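Local coordinates for protein seryl-tRNA synthetase (Pyrococcus horikoshii, PDB 2DQ0) that probably charges tRNA(Ser), and also tRNA(Sec), with serine at the expense of ATP, working as a homodimeric class II aminoacyl-tRNA synthetase, at residues L249-T252 / A253-L257. Numbering follows the deposited sequence.
Sequences LIPT and AEHPL. With SSA (5'-O-(N-(L-seryl)-sulfamoyl)adenosine), chain G.
Thr252 and Glu254 meet at the entrance to the short helix 254-259 and together take hold of the seryl end of the bound adenylate analogue. The backbone N of Glu254 donates to Thr252 OG1 at 2.9 Å, with an N-H...O angle of 151°, a capping bond made by the threonine side chain. His255 N gives a weak bond to Thr252 O, 3.3 Å long.

OG1 also receives a weak hydrogen bond from SSA N10, 3.1 Å away, and is hydrogen-bonded to Lys304 NZ. It lies anti to the backbone N of Thr252 (chi1 155°), which turns the hydroxyl to the helix entrance and the methyl to His255. Glu254 reaches the same amino group through an extended chain: SSA N10 donates to its OE1, at a modelled separation of 2.4 Å that is too short to be read literally at this resolution, while OE2 is hydrogen-bonded to Gln381 NE2. Glu306, on strand 301-311, adds a further hydrogen bond to the analogue.

Apolar contacts join the same two segments. Thr252 CG2 stands over one face of the His255 imidazole, a CH-pi contact 3.9 Å from the ring centroid, and Pro251 CG approaches the same ring obliquely. Ile250 CG2 packs on Pro256 CD at 3.7 Å, the two side chains crossing at about a right angle.

Two oxygen acceptors, Thr252 OG1 and Glu254 OE1, thus converge on one amino nitrogen in a buried setting, consistent with recognition of the alpha-amino group of serine.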
ATOM      1  N   LEU A 249       2.513   1.388  -7.287  1.00 42.00           N
ATOM      2  CA  LEU A 249       2.046   1.870  -5.991  1.00 42.00           C
ATOM      3  C   LEU A 249       1.968   3.381  -6.112  1.00 39.35           C
ATOM      4  O   LEU A 249       2.903   4.023  -6.593  1.00 39.04           O
ATOM      5  CB  LEU A 249       3.008   1.460  -4.860  1.00 39.52           C
ATOM      6  CG  LEU A 249       3.119  -0.055  -4.651  1.00 38.47           C
ATOM      7  CD1 LEU A 249       4.031  -0.343  -3.491  1.00 45.42           C
ATOM      8  CD2 LEU A 249       1.744  -0.653  -4.402  1.00 34.55           C
ATOM      9  N   ILE A 250       0.849   3.950  -5.694  1.00 34.04           N
ATOM     10  CA  ILE A 250       0.680   5.381  -5.820  1.00 37.17           C
ATOM     11  C   ILE A 250       1.538   6.146  -4.830  1.00 39.27           C
ATOM     12  O   ILE A 250       1.729   5.716  -3.699  1.00 41.78           O
ATOM     13  CB  ILE A 250      -0.801   5.783  -5.637  1.00 35.18           C
ATOM     14  CG1 ILE A 250      -1.291   5.392  -4.249  1.00 29.50           C
ATOM     15  CG2 ILE A 250      -1.676   5.063  -6.667  1.00 39.26           C
ATOM     16  CD1 ILE A 250      -2.655   5.937  -3.954  1.00 27.77           C
ATOM     17  N   PRO A 251       2.113   7.273  -5.272  1.00 42.74           N
ATOM     18  CA  PRO A 251       2.958   8.124  -4.428  1.00 38.34           C
ATOM     19  C   PRO A 251       2.141   9.212  -3.762  1.00 34.08           C
ATOM     20  O   PRO A 251       2.653   9.978  -2.963  1.00 42.99           O
ATOM     21  CB  PRO A 251       3.970   8.696  -5.419  1.00 37.55           C
ATOM     22  CG  PRO A 251       3.157   8.829  -6.660  1.00 38.87           C
ATOM     23  CD  PRO A 251       2.382   7.529  -6.703  1.00 43.69           C
ATOM     24  N   THR A 252       0.861   9.259  -4.095  1.00 37.55           N
ATOM     25  CA  THR A 252      -0.065  10.259  -3.570  1.00 37.76           C
ATOM     26  C   THR A 252      -1.428   9.950  -4.164  1.00 40.25           C
ATOM     27  O   THR A 252      -1.500   9.474  -5.293  1.00 42.71           O
ATOM     28  CB  THR A 252       0.325  11.685  -4.010  1.00 38.83           C
ATOM     29  OG1 THR A 252      -0.837  12.518  -3.995  1.00 45.49           O
ATOM     30  CG2 THR A 252       0.913  11.684  -5.393  1.00 32.03           C
ATOM     31  N   ALA A 253      -2.500  10.220  -3.418  1.00 37.80           N
ATOM     32  CA  ALA A 253      -3.850   9.941  -3.896  1.00 38.57           C
ATOM     33  C   ALA A 253      -4.119  10.793  -5.125  1.00 41.66           C
ATOM     34  O   ALA A 253      -5.008  10.489  -5.918  1.00 45.90           O
ATOM     35  CB  ALA A 253      -4.886  10.235  -2.802  1.00 33.64           C
ATOM     36  N   GLU A 254      -3.339  11.863  -5.266  1.00 42.47           N
ATOM     37  CA  GLU A 254      -3.435  12.768  -6.411  1.00 40.45           C
ATOM     38  C   GLU A 254      -3.532  11.996  -7.743  1.00 43.56           C
ATOM     39  O   GLU A 254      -4.462  12.222  -8.535  1.00 42.12           O
ATOM     40  CB  GLU A 254      -2.205  13.679  -6.456  1.00 36.12           C
ATOM     41  CG  GLU A 254      -2.216  14.711  -7.560  1.00 42.50           C
ATOM     42  CD  GLU A 254      -0.832  15.185  -7.948  1.00 43.12           C
ATOM     43  OE1 GLU A 254       0.029  15.313  -7.047  1.00 48.38           O
ATOM     44  OE2 GLU A 254      -0.611  15.451  -9.156  1.00 39.80           O
ATOM     45  N   HIS A 255      -2.578  11.092  -7.979  1.00 36.72           N
ATOM     46  CA  HIS A 255      -2.542  10.302  -9.220  1.00 40.39           C
ATOM     47  C   HIS A 255      -3.799   9.488  -9.527  1.00 40.94           C
ATOM     48  O   HIS A 255      -4.321   9.595 -10.629  1.00 43.59           O
ATOM     49  CB  HIS A 255      -1.314   9.390  -9.254  1.00 31.81           C
ATOM     50  CG  HIS A 255      -0.014  10.129  -9.194  1.00 49.54           C
ATOM     51  ND1 HIS A 255       0.055  11.510  -9.144  1.00 49.99           N
ATOM     52  CD2 HIS A 255       1.266   9.688  -9.227  1.00 31.94           C
ATOM     53  CE1 HIS A 255       1.322  11.883  -9.156  1.00 42.03           C
ATOM     54  NE2 HIS A 255       2.075  10.797  -9.208  1.00 47.84           N
ATOM     55  N   PRO A 256      -4.282   8.639  -8.587  1.00 45.92           N
ATOM     56  CA  PRO A 256      -5.505   7.869  -8.889  1.00 45.68           C
ATOM     57  C   PRO A 256      -6.728   8.796  -8.989  1.00 49.36           C
ATOM     58  O   PRO A 256      -7.689   8.507  -9.711  1.00 47.40           O
ATOM     59  CB  PRO A 256      -5.606   6.879  -7.723  1.00 43.97           C
ATOM     60  CG  PRO A 256      -4.839   7.547  -6.620  1.00 46.47           C
ATOM     61  CD  PRO A 256      -3.661   8.156  -7.339  1.00 43.25           C
ATOM     62  N   LEU A 257      -6.677   9.911  -8.263  1.00 45.22           N
ATOM     63  CA  LEU A 257      -7.741  10.906  -8.302  1.00 49.39           C
ATOM     64  C   LEU A 257      -7.798  11.564  -9.688  1.00 54.36           C
ATOM     65  O   LEU A 257      -8.873  11.922 -10.159  1.00 59.74           O
ATOM     66  CB  LEU A 257      -7.500  11.983  -7.255  1.00 43.73           C
ATOM     67  CG  LEU A 257      -8.426  12.069  -6.050  1.00 48.84           C
ATOM     68  CD1 LEU A 257      -9.404  10.897  -5.997  1.00 34.65           C
ATOM     69  CD2 LEU A 257      -7.550  12.158  -4.802  1.00 36.23           C
TER
HETATM   70  N10 SSA G1001      -0.131  15.498  -4.620  1.00 26.83           N
HETATM   71  CA  SSA G1001       0.753  16.571  -4.129  1.00 44.84           C
HETATM   72  CB  SSA G1001       0.044  17.441  -3.125  1.00 47.08           C
HETATM   73  OG  SSA G1001      -0.156  16.775  -1.874  1.00 42.65           O
HETATM   74  C9  SSA G1001       2.022  16.053  -3.464  1.00 38.24           C
HETATM   75  O9  SSA G1001       2.182  14.853  -3.252  1.00 45.87           O
HETATM   76  N8  SSA G1001       2.951  16.963  -3.147  1.00 39.90           N
HETATM   77  S1  SSA G1001       4.300  16.517  -2.396  1.00 38.54           S
HETATM   78  O1S SSA G1001       4.977  15.616  -3.318  1.00 31.52           O
HETATM   79  O2S SSA G1001       4.948  17.752  -1.969  1.00 40.15           O
HETATM   80  O5' SSA G1001       3.790  15.704  -1.156  1.00 39.49           O
HETATM   81  C5' SSA G1001       2.917  16.326  -0.233  1.00 45.06           C
HETATM   82  C4' SSA G1001       3.439  16.248   1.167  1.00 42.79           C
HETATM   83  O4' SSA G1001       3.566  14.876   1.589  1.00 43.31           O
HETATM   84  C3' SSA G1001       4.804  16.841   1.458  1.00 52.63           C
HETATM   85  O3' SSA G1001       4.705  18.247   1.552  1.00 47.76           O
HETATM   86  C2' SSA G1001       5.057  16.222   2.821  1.00 48.39           C
HETATM   87  O2' SSA G1001       4.291  16.778   3.862  1.00 42.93           O
HETATM   88  C1' SSA G1001       4.601  14.780   2.558  1.00 46.46           C
HETATM   89  N9  SSA G1001       5.633  13.921   1.985  1.00 38.09           N
HETATM   90  C8  SSA G1001       6.116  13.869   0.687  1.00 30.46           C
HETATM   91  N7  SSA G1001       7.054  12.974   0.512  1.00 35.65           N
HETATM   92  C5  SSA G1001       7.207  12.401   1.771  1.00 39.02           C
HETATM   93  C6  SSA G1001       8.069  11.386   2.266  1.00 38.33           C
HETATM   94  N6  SSA G1001       8.960  10.754   1.508  1.00 46.55           N
HETATM   95  N1  SSA G1001       7.959  11.033   3.584  1.00 42.79           N
HETATM   96  C2  SSA G1001       7.043  11.671   4.347  1.00 36.62           C
HETATM   97  N3  SSA G1001       6.181  12.650   3.991  1.00 44.26           N
HETATM   98  C4  SSA G1001       6.328  12.975   2.686  1.00 32.52           C